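Local atomic coordinates of putative mandelate racemase (Zymomonas mobilis, PDB entry 2OX4), a protein that binds a magnesium ion in an enolase-superfamily fold and is probably a lyase, a dehydratase of the mandelate racemase group. Residues 75-78 with 79-83; 101-104 with 105-108. One frame throughout, in Å; residues are numbered along the deposited sequence.

Contact 1. Residues 75-78 with 79-83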
loop_
_atom_site.group_PDB
_atom_site.type_symbol
_atom_site.label_atom_id
_atom_site.label_comp_id
_atom_site.label_asym_id
_atom_site.label_seq_id
_atom_site.Cartn_x
_atom_site.Cartn_y
_atom_site.Cartn_z
ATOM N N GLU C 75 17.667 -0.000 29.192
ATOM C CA GLU C 75 17.440 -1.266 28.496
ATOM C C GLU C 75 17.120 -2.405 29.468
ATOM O O GLU C 75 16.312 -3.267 29.152
ATOM C CB GLU C 75 18.635 -1.607 27.592
ATOM C CG GLU C 75 18.480 -2.893 26.733
ATOM C CD GLU C 75 17.630 -2.724 25.454
ATOM O OE1 GLU C 75 17.016 -1.657 25.231
ATOM O OE2 GLU C 75 17.573 -3.692 24.654
ATOM N N LYS C 76 17.758 -2.410 30.639
ATOM C CA LYS C 76 17.436 -3.379 31.699
ATOM C C LYS C 76 15.985 -3.268 32.174
ATOM O O LYS C 76 15.277 -4.265 32.232
ATOM C CB LYS C 76 18.403 -3.210 32.877
ATOM C CG LYS C 76 18.191 -4.167 34.053
ATOM C CD LYS C 76 19.172 -3.824 35.180
ATOM C CE LYS C 76 18.881 -4.609 36.448
ATOM N NZ LYS C 76 19.914 -4.332 37.497
ATOM N N LEU C 77 15.544 -2.061 32.509
ATOM C CA LEU C 77 14.131 -1.834 32.847
ATOM C C LEU C 77 13.170 -2.201 31.715
ATOM O O LEU C 77 12.060 -2.669 31.974
ATOM C CB LEU C 77 13.899 -0.405 33.337
ATOM C CG LEU C 77 14.648 -0.121 34.654
ATOM C CD1 LEU C 77 14.418 1.316 35.122
ATOM C CD2 LEU C 77 14.228 -1.133 35.773
ATOM N N PHE C 78 13.612 -2.010 30.472
ATOM C CA PHE C 78 12.802 -2.346 29.292
ATOM C C PHE C 78 12.730 -3.880 29.107
ATOM O O PHE C 78 11.644 -4.425 28.880
ATOM C CB PHE C 78 13.395 -1.637 28.062
ATOM C CG PHE C 78 12.624 -1.851 26.767
ATOM C CD1 PHE C 78 11.243 -1.680 26.711
ATOM C CD2 PHE C 78 13.304 -2.185 25.598
ATOM C CE1 PHE C 78 10.541 -1.876 25.500
ATOM C CE2 PHE C 78 12.608 -2.377 24.390
ATOM C CZ PHE C 78 11.237 -2.222 24.348
ATOM N N LYS C 79 13.876 -4.558 29.239
ATOM C CA LYS C 79 14.027 -5.961 28.793
ATOM C C LYS C 79 13.971 -7.002 29.910
ATOM O O LYS C 79 13.724 -8.195 29.652
ATOM C CB LYS C 79 15.326 -6.142 27.994
ATOM C CG LYS C 79 15.316 -5.453 26.618
ATOM C CD LYS C 79 14.302 -6.093 25.667
ATOM C CE LYS C 79 14.420 -5.510 24.261
ATOM N NZ LYS C 79 15.804 -5.656 23.661
ATOM N N LYS C 80 14.216 -6.572 31.145
ATOM C CA LYS C 80 14.401 -7.532 32.240
ATOM C C LYS C 80 13.287 -7.531 33.292
ATOM O O LYS C 80 13.339 -8.300 34.256
ATOM C CB LYS C 80 15.784 -7.352 32.901
ATOM C CG LYS C 80 16.967 -7.630 31.960
ATOM C CD LYS C 80 16.915 -9.051 31.435
ATOM C CE LYS C 80 18.236 -9.487 30.826
ATOM N NZ LYS C 80 18.143 -10.891 30.326
ATOM N N THR C 81 12.289 -6.674 33.101
ATOM C CA THR C 81 11.153 -6.564 34.021
ATOM C C THR C 81 9.974 -7.420 33.552
ATOM O O THR C 81 8.979 -7.582 34.278
ATOM C CB THR C 81 10.676 -5.097 34.136
ATOM O OG1 THR C 81 10.396 -4.571 32.825
ATOM C CG2 THR C 81 11.731 -4.233 34.824
ATOM N N PHE C 82 10.110 -7.957 32.334
ATOM C CA PHE C 82 9.026 -8.628 31.587
ATOM C C PHE C 82 7.983 -7.664 31.023
ATOM O O PHE C 82 7.714 -7.665 29.823
ATOM C CB PHE C 82 8.347 -9.770 32.367
ATOM C CG PHE C 82 7.654 -10.755 31.456
ATOM C CD1 PHE C 82 8.385 -11.753 30.824
ATOM C CD2 PHE C 82 6.290 -10.637 31.184
ATOM C CE1 PHE C 82 7.763 -12.653 29.948
ATOM C CE2 PHE C 82 5.662 -11.534 30.304
ATOM C CZ PHE C 82 6.410 -12.535 29.699
ATOM N N TRP C 83 7.409 -6.832 31.887
ATOM C CA TRP C 83 6.362 -5.896 31.475
ATOM C C TRP C 83 6.860 -4.710 30.658
ATOM O O TRP C 83 6.081 -4.109 29.906
ATOM C CB TRP C 83 5.487 -5.483 32.685
ATOM C CG TRP C 83 5.082 -6.722 33.408
ATOM C CD1 TRP C 83 5.548 -7.156 34.615
ATOM C CD2 TRP C 83 4.222 -7.758 32.909
ATOM N NE1 TRP C 83 5.010 -8.384 34.910
ATOM C CE2 TRP C 83 4.185 -8.771 33.885
ATOM C CE3 TRP C 83 3.460 -7.914 31.738
ATOM C CZ2 TRP C 83 3.417 -9.930 33.731
ATOM C CZ3 TRP C 83 2.700 -9.073 31.584
ATOM C CH2 TRP C 83 2.686 -10.062 32.577
#
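E75 and K79, one turn apart at the C-terminal end of helix 70-79, are joined twice, through the backbone and through a salt bridge. K79 N donates to E75 O over 2.8 Å, and at the far ends of the side chains K79 NZ reaches E75 OE2, also at 2.8 Å. The ammonium meets that oxygen from above the carboxylate plane, 35° out of it. E75 bends at chi2 (80°) and K79 at chi2 and chi4, which folds the lysine back over the glutamate; on the way K79 CE passes F78 CE2 at 3.6 Å, obliquely to the ring. Both charges have further partners: K79 NZ also pairs with E184 of the second subunit, and E75 OE1 accepts a hydrogen bond from H308 NE2 of a third.

The helix then runs out. K76 O takes K80 N at 2.8 Å and a weak bond from K79 N, while the K76 ammonium turns to L61 O and E65 on the same chain. The next carbonyl is satisfied by a side chain: T81 OG1 donates to L77 O at 2.7 Å, because chi1 of 54° places the hydroxyl between the backbone N and the carbonyl carbon. The same OG1 is hydrogen-bonded by G84 N, so the hydroxyl bridges L77 O and the backbone of G84. T81 CG2 rests on L77 CD2 (4.1 Å), beside Y58 and L61 of helix 48-62. F82, with positive phi, is the first residue to leave helical angles, and its ring makes a cation-pi contact with R268 and an edge-to-face one with Y44, both of the second subunit.

Hydroxyl replaces amide at the last turn, and the carbonyl of the buried L77 keeps a donor as the chain departs. The E75-K79 pair, held between two further subunits, probably stabilises both ionised forms and links this helix end to the oligomer.

Contact 2. Residues 101-104 with 105-108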
loop_
_atom_site.group_PDB
_atom_site.type_symbol
_atom_site.label_atom_id
_atom_site.label_comp_id
_atom_site.label_asym_id
_atom_site.label_seq_id
_atom_site.Cartn_x
_atom_site.Cartn_y
_atom_site.Cartn_z
ATOM N N ALA C 101 16.338 11.398 37.375
ATOM C CA ALA C 101 17.201 11.451 38.571
ATOM C C ALA C 101 18.661 11.063 38.259
ATOM O O ALA C 101 19.605 11.654 38.807
ATOM C CB ALA C 101 16.640 10.571 39.660
ATOM N N PHE C 102 18.854 10.085 37.374
ATOM C CA PHE C 102 20.210 9.722 36.954
ATOM C C PHE C 102 20.937 10.872 36.257
ATOM O O PHE C 102 22.115 11.136 36.553
ATOM C CB PHE C 102 20.206 8.494 36.035
ATOM C CG PHE C 102 19.558 7.278 36.631
ATOM C CD1 PHE C 102 18.924 6.357 35.803
ATOM C CD2 PHE C 102 19.585 7.042 38.008
ATOM C CE1 PHE C 102 18.314 5.227 36.328
ATOM C CE2 PHE C 102 18.961 5.910 38.552
ATOM C CZ PHE C 102 18.333 4.998 37.712
ATOM N N TRP C 103 20.250 11.553 35.339
ATOM C CA TRP C 103 20.857 12.690 34.658
ATOM C C TRP C 103 21.142 13.841 35.639
ATOM O O TRP C 103 22.180 14.488 35.532
ATOM C CB TRP C 103 20.022 13.161 33.468
ATOM C CG TRP C 103 20.132 12.244 32.253
ATOM C CD1 TRP C 103 19.295 11.217 31.917
ATOM C CD2 TRP C 103 21.139 12.289 31.234
ATOM N NE1 TRP C 103 19.717 10.623 30.742
ATOM C CE2 TRP C 103 20.842 11.268 30.301
ATOM C CE3 TRP C 103 22.257 13.105 31.012
ATOM C CZ2 TRP C 103 21.632 11.035 29.168
ATOM C CZ3 TRP C 103 23.042 12.873 29.887
ATOM C CH2 TRP C 103 22.730 11.843 28.982
ATOM N N ASP C 104 20.235 14.059 36.593
ATOM C CA ASP C 104 20.477 14.999 37.700
ATOM C C ASP C 104 21.787 14.650 38.413
ATOM O O ASP C 104 22.655 15.519 38.588
ATOM C CB ASP C 104 19.286 14.993 38.667
ATOM C CG ASP C 104 19.261 16.203 39.599
ATOM O OD1 ASP C 104 19.874 17.242 39.277
ATOM O OD2 ASP C 104 18.588 16.112 40.651
ATOM N N ILE C 105 21.963 13.374 38.782
ATOM C CA ILE C 105 23.214 12.922 39.420
ATOM C C ILE C 105 24.450 13.204 38.560
ATOM O O ILE C 105 25.454 13.729 39.061
ATOM C CB ILE C 105 23.150 11.424 39.840
ATOM C CG1 ILE C 105 22.212 11.258 41.043
ATOM C CG2 ILE C 105 24.559 10.862 40.121
ATOM C CD1 ILE C 105 21.647 9.849 41.216
ATOM N N LYS C 106 24.377 12.865 37.270
ATOM C CA LYS C 106 25.501 13.099 36.346
ATOM C C LYS C 106 25.912 14.569 36.339
ATOM O O LYS C 106 27.102 14.888 36.420
ATOM C CB LYS C 106 25.131 12.696 34.912
ATOM C CG LYS C 106 24.972 11.204 34.709
ATOM C CD LYS C 106 25.009 10.880 33.209
ATOM C CE LYS C 106 23.928 9.908 32.855
ATOM N NZ LYS C 106 23.861 9.640 31.385
ATOM N N GLY C 107 24.923 15.453 36.240
ATOM C CA GLY C 107 25.185 16.883 36.239
ATOM C C GLY C 107 25.856 17.349 37.517
ATOM O O GLY C 107 26.834 18.096 37.481
ATOM N N LYS C 108 25.345 16.879 38.649
ATOM C CA LYS C 108 25.931 17.217 39.940
ATOM C C LYS C 108 27.352 16.678 40.086
ATOM O O LYS C 108 28.247 17.387 40.568
ATOM C CB LYS C 108 25.043 16.722 41.062
ATOM C CG LYS C 108 23.775 17.520 41.230
ATOM C CD LYS C 108 23.074 17.051 42.479
ATOM C CE LYS C 108 21.687 17.638 42.574
ATOM N NZ LYS C 108 21.059 17.150 43.834
HETATM O O HOH W 1 18.269 17.508 42.919
#
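W103 and K106 form an i to i+3 cation-pi pair on helix 89-110, a long helix of the N-terminal capping domain of the enolase superfamily. The lysine chain crosses the indole obliquely and sets its ammonium over one face: K106 NZ stands 3.4 Å from the centroid of the W103 six-membered ring, only 9° off the normal. CE follows over the same ring in a CH-pi contact. K106 leaves with CG anti to its carbonyl carbon (chi1 -69°) and, with one bend at chi3, runs out across the indole. The ammonium also bonds T70 OG1, while W103 NE1 bonds T298 OG1 and the indole meets F297 edge-to-face.

D104 and K108, four residues apart, approach obliquely as well, yet stop short of a salt bridge. The D104 carboxylate is engaged by I375 N at OD1 and L37 N at OD2, and K108 NZ by Y35 O. The i to i+4 backbone bonds of the helix continue through the pair, K108 N to D104 O measuring 3.0 Å. Beside the pair a water lies 2.7 Å from D104 OD2, a probable donor to it, and accepts from K108 NZ at 3.0 Å.

How the contacts relate
From the N terminus the chain first reaches contact 1, where helix 70-79 ends and turns into the loop leading to helix 89-110; contact 2 follows in the C-terminal half of that second helix. The two lie in series, neither nested nor crossing, and each joins residues within about a turn of one another, so neither closes a long loop. The centres of contacts 1 and 2 are about 22 Å apart and their nearest atoms about 6 Å. The helices themselves meet: L77 packs on I95, and F102 on T70 and I73. Contact 1 looks outward to other subunits, whereas contact 2 stays within the chain, joining strand 24-30 and the barrel helix 296-309.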